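Local coordinates for CENP-V/GFA domain-containing protein (Rhodobacter sphaeroides 2.4.1, PDB 3FAC) that is of unknown function but belongs to the zinc-binding Gfa family and may have carbon-sulfur lyase activity, at residues V14-G19 / I37-R42; A41-L46 / N84-G89. One frame throughout, in Å; residues are numbered along the deposited sequence.

Contact 1. Residues V14-G19 / I37-R42; sequences VELLNG and IAATAR
V14, at the end of strand 11-14, meets the methyl of A41 with its CG2, CG2 to CB 3.5 Å; CG2 stands anti to the backbone N. The carbonyl O of E15 accepts from a water at 2.5 Å from it, and the same water accepts from the backbone N of R42, bridging the two segments. L16 brings CD2 alongside the methyl of A39 at CD2 to CB 4.1 Å. L17 carries the main-chain tie: its N donates to T40 O at 3.2 Å, nearly straight at 165° but from above the carbonyl plane. With CG anti to the backbone N (chi1 174°), the L17 side chain lies beside T40, CD2 near CG2, while CD1 sits over one face of the R42 guanidinium, toward its rim, 3.4 Å from NH2. G19 closes the segment with its carbonyl O 4.0 Å from A39 CB. One direct bond, one water bridge and methyl packing thus lay the loop after strand 11-14 along strand 38-42, an outermost strand of the antiparallel five-stranded sheet in this Gfa-family domain of the beta-tent clan.

Contact 2. Residues A41-L46 / N84-G89; sequences ARLSDL and NPEEYG
Two neighbouring strands of the antiparallel five-stranded sheet, 38-42 and 87-91, meet here beside the type I turn N84-E87 that leads into the second. An Asx turn supports that corner, N84 OD1 accepting from the N of E86. Across the strands, Y88 N donates to A41 O at 2.9 Å, in the carbonyl plane but bent at the hydrogen, 131°; E87 CA adds a CA-H...O contact to the same oxygen. R42 and E87 form a non-hydrogen-bonded pair, and beyond it L43 N donates to E86 O at 3.1 Å from above the carbonyl plane. The Y88 ring lies between two leucines that cross it at about right angles. L43, its CG anti to the carbonyl carbon, lays CD2 over one face, 3.9 Å from the ring centroid; L46, its CG anti to the backbone N, covers the opposite face with CD1, also 3.9 Å from the centroid. Both are CH-pi contacts, and L46 CB comes within 3.5 Å of Y88 CD2. L43's other methyl, CD1, meets P85 O and the carboxylate of E86, whose chain is bent at chi2 (-63°), 3.3 Å from OE2. An alanine in place of Y88 would probably loosen L43 and L46, since both ring faces and the edge-to-face partner of H78 would be lost. The chemistry is therefore divided: backbone bonds join the strands, while CH-pi contacts on both faces probably limit rotation of the ring about its CB-CG bond.

In the fold
Strand 38-42 serves both contacts, which share A41 and R42. Contact 1 is partly buried and brings a loop onto this strand, whereas contact 2 lies at the surface and joins it to its sheet neighbour, 87-91. Their chemistry follows: the loop relies on aliphatic packing, with L17 also lying over the R42 guanidinium, and a water beside a single direct bond, the strand pair on two backbone bonds and an aromatic ring held between leucines. They also touch directly. E15 N probably bonds to D45 O, tying the loop to the turn before strand 46-50, and the side chains of L17 and T40 pack against E87. Strand 46-50 pairs with 11-14 in the three-stranded sheet, so the chain around contacts 1 and 2 links both sheets.

Contact 1. Residues V14-G19 / I37-R42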
loop_
_atom_site.group_PDB
_atom_site.type_symbol
_atom_site.label_atom_id
_atom_site.label_comp_id
_atom_site.label_asym_id
_atom_site.label_seq_id
_atom_site.Cartn_x
_atom_site.Cartn_y
_atom_site.Cartn_z
ATOM N N VAL A 14 5.842 8.590 2.537
ATOM C CA VAL A 14 5.831 7.640 3.647
ATOM C C VAL A 14 7.185 7.156 4.159
ATOM O O VAL A 14 8.144 7.015 3.401
ATOM C CB VAL A 14 4.973 6.399 3.283
ATOM C CG1 VAL A 14 5.561 5.693 2.078
ATOM C CG2 VAL A 14 4.887 5.455 4.463
ATOM N N GLU A 15 7.243 6.909 5.464
ATOM C CA GLU A 15 8.443 6.408 6.122
ATOM C C GLU A 15 8.125 4.988 6.570
ATOM O O GLU A 15 7.211 4.779 7.369
ATOM C CB GLU A 15 8.786 7.259 7.345
ATOM C CG GLU A 15 9.102 8.716 7.044
ATOM C CD GLU A 15 10.310 8.881 6.141
ATOM O OE1 GLU A 15 11.360 8.274 6.444
ATOM O OE2 GLU A 15 10.212 9.622 5.135
ATOM N N LEU A 16 8.870 4.016 6.054
ATOM C CA LEU A 16 8.640 2.620 6.405
ATOM C C LEU A 16 9.084 2.305 7.821
ATOM O O LEU A 16 10.159 2.714 8.250
ATOM C CB LEU A 16 9.378 1.698 5.433
ATOM C CG LEU A 16 9.044 1.868 3.951
ATOM C CD1 LEU A 16 9.878 0.888 3.142
ATOM C CD2 LEU A 16 7.556 1.642 3.720
ATOM N N LEU A 17 8.251 1.562 8.539
ATOM C CA LEU A 17 8.556 1.181 9.908
ATOM C C LEU A 17 9.863 0.407 10.003
ATOM O O LEU A 17 10.790 0.826 10.692
ATOM C CB LEU A 17 7.429 0.324 10.484
ATOM C CG LEU A 17 7.698 -0.269 11.871
ATOM C CD1 LEU A 17 7.899 0.850 12.885
ATOM C CD2 LEU A 17 6.536 -1.160 12.278
ATOM N N ASN A 18 9.932 -0.726 9.314
ATOM C CA ASN A 18 11.128 -1.555 9.349
ATOM C C ASN A 18 11.579 -1.930 7.944
ATOM O O ASN A 18 11.707 -3.107 7.612
ATOM C CB ASN A 18 10.858 -2.822 10.167
ATOM C CG ASN A 18 12.129 -3.578 10.511
ATOM O OD1 ASN A 18 13.046 -3.022 11.116
ATOM N ND2 ASN A 18 12.186 -4.852 10.132
ATOM N N GLY A 19 11.815 -0.914 7.123
ATOM C CA GLY A 19 12.252 -1.141 5.760
ATOM C C GLY A 19 11.437 -2.174 5.009
ATOM O O GLY A 19 10.228 -2.305 5.208
ATOM N N ILE A 37 2.935 -6.458 -3.016
ATOM C CA ILE A 37 3.810 -6.776 -1.892
ATOM C C ILE A 37 3.770 -5.540 -1.001
ATOM O O ILE A 37 4.070 -4.435 -1.457
ATOM C CB ILE A 37 5.263 -7.021 -2.359
ATOM C CG1 ILE A 37 5.332 -8.303 -3.192
ATOM C CG2 ILE A 37 6.187 -7.122 -1.165
ATOM C CD1 ILE A 37 6.711 -8.621 -3.744
ATOM N N ALA A 38 3.397 -5.715 0.262
ATOM C CA ALA A 38 3.306 -4.582 1.172
ATOM C C ALA A 38 4.403 -4.508 2.233
ATOM O O ALA A 38 5.138 -5.470 2.465
ATOM C CB ALA A 38 1.938 -4.577 1.846
ATOM N N ALA A 39 4.496 -3.338 2.858
ATOM C CA ALA A 39 5.455 -3.052 3.922
ATOM C C ALA A 39 4.728 -2.119 4.887
ATOM O O ALA A 39 3.961 -1.262 4.455
ATOM C CB ALA A 39 6.687 -2.374 3.354
ATOM N N THR A 40 4.968 -2.280 6.183
ATOM C CA THR A 40 4.292 -1.470 7.196
ATOM C C THR A 40 4.760 -0.016 7.314
ATOM O O THR A 40 5.826 0.350 6.823
ATOM C CB THR A 40 4.408 -2.141 8.587
ATOM O OG1 THR A 40 3.864 -3.464 8.524
ATOM C CG2 THR A 40 3.642 -1.351 9.637
ATOM N N ALA A 41 3.939 0.805 7.969
ATOM C CA ALA A 41 4.235 2.216 8.199
ATOM C C ALA A 41 3.280 2.801 9.245
ATOM O O ALA A 41 2.065 2.658 9.133
ATOM C CB ALA A 41 4.120 2.993 6.896
ATOM N N ARG A 42 3.833 3.455 10.265
ATOM C CA ARG A 42 3.017 4.060 11.316
ATOM C C ARG A 42 2.063 5.086 10.707
ATOM O O ARG A 42 2.383 5.708 9.693
ATOM C CB ARG A 42 3.903 4.761 12.349
ATOM C CG ARG A 42 4.946 3.878 13.016
ATOM C CD ARG A 42 5.862 4.714 13.903
ATOM N NE ARG A 42 6.934 3.927 14.507
ATOM C CZ ARG A 42 6.752 3.002 15.447
ATOM N NH1 ARG A 42 5.533 2.741 15.901
ATOM N NH2 ARG A 42 7.794 2.337 15.936
HETATM O O HOH W 1 6.695 4.181 9.722
#

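Contact 2. Residues A41-L46 / N84-G89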
loop_
_atom_site.group_PDB
_atom_site.type_symbol
_atom_site.label_atom_id
_atom_site.label_comp_id
_atom_site.label_asym_id
_atom_site.label_seq_id
_atom_site.Cartn_x
_atom_site.Cartn_y
_atom_site.Cartn_z
ATOM N N ALA A 41 3.939 0.805 7.969
ATOM C CA ALA A 41 4.235 2.216 8.199
ATOM C C ALA A 41 3.280 2.801 9.245
ATOM O O ALA A 41 2.065 2.658 9.133
ATOM C CB ALA A 41 4.120 2.993 6.896
ATOM N N ARG A 42 3.833 3.455 10.265
ATOM C CA ARG A 42 3.017 4.060 11.316
ATOM C C ARG A 42 2.063 5.086 10.707
ATOM O O ARG A 42 2.383 5.708 9.693
ATOM C CB ARG A 42 3.903 4.761 12.349
ATOM C CG ARG A 42 4.946 3.878 13.016
ATOM C CD ARG A 42 5.862 4.714 13.903
ATOM N NE ARG A 42 6.934 3.927 14.507
ATOM C CZ ARG A 42 6.752 3.002 15.447
ATOM N NH1 ARG A 42 5.533 2.741 15.901
ATOM N NH2 ARG A 42 7.794 2.337 15.936
ATOM N N LEU A 43 0.900 5.262 11.329
ATOM C CA LEU A 43 -0.091 6.224 10.849
ATOM C C LEU A 43 0.515 7.608 10.668
ATOM O O LEU A 43 0.231 8.299 9.689
ATOM C CB LEU A 43 -1.259 6.338 11.832
ATOM C CG LEU A 43 -2.299 5.221 11.913
ATOM C CD1 LEU A 43 -3.364 5.610 12.931
ATOM C CD2 LEU A 43 -2.930 4.996 10.545
ATOM N N SER A 44 1.343 8.010 11.626
ATOM C CA SER A 44 1.985 9.318 11.580
ATOM C C SER A 44 3.198 9.366 10.652
ATOM O O SER A 44 3.933 10.353 10.637
ATOM C CB SER A 44 2.383 9.751 12.995
ATOM O OG SER A 44 3.085 8.720 13.666
ATOM N N ASP A 45 3.411 8.304 9.877
ATOM C CA ASP A 45 4.533 8.275 8.946
ATOM C C ASP A 45 4.086 8.338 7.486
ATOM O O ASP A 45 4.919 8.358 6.582
ATOM C CB ASP A 45 5.389 7.021 9.160
ATOM C CG ASP A 45 6.182 7.064 10.456
ATOM O OD1 ASP A 45 6.823 8.101 10.730
ATOM O OD2 ASP A 45 6.173 6.057 11.195
ATOM N N LEU A 46 2.778 8.377 7.252
ATOM C CA LEU A 46 2.259 8.433 5.888
ATOM C C LEU A 46 1.448 9.703 5.637
ATOM O O LEU A 46 0.543 10.045 6.396
ATOM C CB LEU A 46 1.413 7.184 5.593
ATOM C CG LEU A 46 0.934 6.931 4.157
ATOM C CD1 LEU A 46 0.622 5.455 3.984
ATOM C CD2 LEU A 46 -0.289 7.783 3.838
ATOM N N ASN A 84 -3.967 -4.019 12.651
ATOM C CA ASN A 84 -3.443 -2.872 13.382
ATOM C C ASN A 84 -3.926 -1.548 12.798
ATOM O O ASN A 84 -3.404 -1.078 11.787
ATOM C CB ASN A 84 -1.914 -2.908 13.409
ATOM C CG ASN A 84 -1.333 -2.126 14.571
ATOM O OD1 ASN A 84 -1.909 -1.133 15.016
ATOM N ND2 ASN A 84 -0.186 -2.573 15.071
ATOM N N PRO A 85 -4.925 -0.953 13.441
ATOM C CA PRO A 85 -5.451 0.350 13.013
ATOM C C PRO A 85 -4.449 1.508 13.084
ATOM O O PRO A 85 -4.758 2.631 12.679
ATOM C CB PRO A 85 -6.641 0.559 13.948
ATOM C CG PRO A 85 -7.137 -0.840 14.153
ATOM C CD PRO A 85 -5.851 -1.600 14.388
ATOM N N GLU A 86 -3.254 1.233 13.601
ATOM C CA GLU A 86 -2.215 2.252 13.710
ATOM C C GLU A 86 -1.134 2.042 12.656
ATOM O O GLU A 86 -0.060 2.636 12.728
ATOM C CB GLU A 86 -1.580 2.219 15.103
ATOM C CG GLU A 86 -2.472 2.739 16.213
ATOM C CD GLU A 86 -2.817 4.206 16.040
ATOM O OE1 GLU A 86 -1.884 5.032 15.928
ATOM O OE2 GLU A 86 -4.022 4.535 16.021
ATOM N N GLU A 87 -1.421 1.188 11.681
ATOM C CA GLU A 87 -0.464 0.915 10.618
ATOM C C GLU A 87 -1.085 1.064 9.237
ATOM O O GLU A 87 -2.304 1.094 9.078
ATOM C CB GLU A 87 0.099 -0.508 10.734
ATOM C CG GLU A 87 0.900 -0.793 11.984
ATOM C CD GLU A 87 1.549 -2.163 11.943
ATOM O OE1 GLU A 87 0.856 -3.142 11.595
ATOM O OE2 GLU A 87 2.752 -2.264 12.264
ATOM N N TYR A 88 -0.214 1.147 8.241
ATOM C CA TYR A 88 -0.620 1.264 6.856
ATOM C C TYR A 88 0.131 0.186 6.094
ATOM O O TYR A 88 1.244 -0.179 6.464
ATOM C CB TYR A 88 -0.220 2.624 6.277
ATOM C CG TYR A 88 -1.144 3.782 6.572
ATOM C CD1 TYR A 88 -2.476 3.766 6.161
ATOM C CD2 TYR A 88 -0.664 4.930 7.195
ATOM C CE1 TYR A 88 -3.305 4.875 6.356
ATOM C CE2 TYR A 88 -1.480 6.041 7.394
ATOM C CZ TYR A 88 -2.796 6.009 6.972
ATOM O OH TYR A 88 -3.590 7.118 7.153
ATOM N N GLY A 89 -0.487 -0.327 5.039
ATOM C CA GLY A 89 0.159 -1.322 4.211
ATOM C C GLY A 89 0.422 -0.582 2.918
ATOM O O GLY A 89 -0.517 -0.114 2.279
#